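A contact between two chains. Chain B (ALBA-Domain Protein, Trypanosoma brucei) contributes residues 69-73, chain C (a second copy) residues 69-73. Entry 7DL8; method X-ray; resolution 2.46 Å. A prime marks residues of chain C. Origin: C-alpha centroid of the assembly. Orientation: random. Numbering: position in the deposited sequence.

Chain B, residues 69-73: KITTS
Chain C 69-73: KITTS

How do the two backbones meet? Both stretches are strand throughout, each part of a strand that begins earlier and continues later, with phi from about -117° to -168° and psi from 124° to 177°. Their N-to-C directions make an angle of 112°, neither parallel nor antiparallel, and their axes approach to 7.0 Å; no hydrogen bond links them. The register centres on Ile70 and Ile70′, whose CA atoms lie 6.1 Å apart.

What fills the crossing point? Ile70 and Ile70′ point toward the opposing strand, both with chi1 m and chi2 t. Ile70 CG2 meets Ile70′ CG2 at 3.7 Å, and Ile70 O lies 3.7 Å from Ile70′ CD1. The branched, apolar side chain suits this place, supplying most of the 219 Å² buried.

How does the contact extend beyond the isoleucines? Each CD1 reaches across to a threonine methyl: Ile70 CD1 to Thr72′ CG2 at 3.9 Å, and Thr72 CG2 to Ile70′ CD1 at 3.7 Å. Both Thr72 residues point sideways with chi1 p, offering a methyl here while OG1 is hydrogen-bonded elsewhere in the structure.

Which residues contribute little or nothing? The CA-to-CB bonds of Thr71 and Thr71′ point away, so their contact is slight and runs through CA. Lys69 and Lys69′ also point away and make no contact. Lys69 is extended, all four chi t; Lys69′ is modelled only to CB. Thr71 and Ser73 are p in both chains, and the serines make no contact.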

# COMPACT_ATOMS: atom_id res chain seq x y z
N LYS B 69 -10.08 2.37 -21.24
CA LYS B 69 -9.07 3.42 -21.26
C LYS B 69 -8.46 3.57 -19.87
O LYS B 69 -9.17 3.47 -18.87
CB LYS B 69 -9.68 4.76 -21.71
CG LYS B 69 -8.66 5.83 -22.06
CD LYS B 69 -9.35 7.17 -22.29
CE LYS B 69 -8.50 8.09 -23.15
NZ LYS B 69 -9.04 9.48 -23.17
N ILE B 70 -7.15 3.80 -19.83
CA ILE B 70 -6.44 4.12 -18.60
C ILE B 70 -5.58 5.35 -18.88
O ILE B 70 -4.78 5.35 -19.82
CB ILE B 70 -5.56 2.96 -18.11
CG1 ILE B 70 -6.37 1.67 -17.97
CG2 ILE B 70 -4.90 3.31 -16.78
CD1 ILE B 70 -5.55 0.48 -17.52
N THR B 71 -5.76 6.39 -18.07
CA THR B 71 -4.96 7.59 -18.18
C THR B 71 -4.42 7.96 -16.81
O THR B 71 -5.05 7.71 -15.78
CB THR B 71 -5.76 8.78 -18.75
OG1 THR B 71 -6.73 9.21 -17.78
CG2 THR B 71 -6.47 8.40 -20.04
N THR B 72 -3.23 8.56 -16.81
CA THR B 72 -2.65 9.12 -15.60
C THR B 72 -2.51 10.63 -15.79
O THR B 72 -2.30 11.11 -16.90
CB THR B 72 -1.28 8.50 -15.29
OG1 THR B 72 -0.38 8.74 -16.38
CG2 THR B 72 -1.42 7.00 -15.06
N SER B 73 -2.65 11.36 -14.69
CA SER B 73 -2.60 12.81 -14.74
C SER B 73 -2.16 13.34 -13.38
O SER B 73 -1.95 12.58 -12.43
CB SER B 73 -3.96 13.39 -15.14
OG SER B 73 -4.86 13.38 -14.05
N LYS C 69 0.91 3.86 -23.86
CA LYS C 69 0.00 2.79 -23.48
C LYS C 69 0.16 2.51 -21.99
O LYS C 69 1.28 2.56 -21.46
CB LYS C 69 0.26 1.51 -24.28
N ILE C 70 -0.95 2.21 -21.33
CA ILE C 70 -0.97 1.78 -19.93
C ILE C 70 -1.84 0.53 -19.84
O ILE C 70 -3.00 0.54 -20.26
CB ILE C 70 -1.50 2.87 -18.99
CG1 ILE C 70 -0.79 4.20 -19.22
CG2 ILE C 70 -1.35 2.44 -17.54
CD1 ILE C 70 -1.33 5.34 -18.40
N THR C 71 -1.27 -0.55 -19.29
CA THR C 71 -2.01 -1.79 -19.08
C THR C 71 -1.84 -2.25 -17.64
O THR C 71 -0.80 -2.02 -17.01
CB THR C 71 -1.53 -2.90 -20.03
OG1 THR C 71 -0.23 -3.34 -19.65
CG2 THR C 71 -1.50 -2.41 -21.47
N THR C 72 -2.87 -2.91 -17.13
CA THR C 72 -2.85 -3.54 -15.82
C THR C 72 -3.07 -5.04 -15.96
O THR C 72 -3.74 -5.49 -16.89
CB THR C 72 -3.91 -2.94 -14.89
OG1 THR C 72 -5.21 -3.14 -15.45
CG2 THR C 72 -3.67 -1.45 -14.70
N SER C 73 -2.51 -5.80 -15.03
CA SER C 73 -2.67 -7.25 -15.03
C SER C 73 -2.58 -7.75 -13.60
O SER C 73 -2.23 -7.01 -12.67
CB SER C 73 -1.61 -7.92 -15.92
OG SER C 73 -0.36 -8.00 -15.26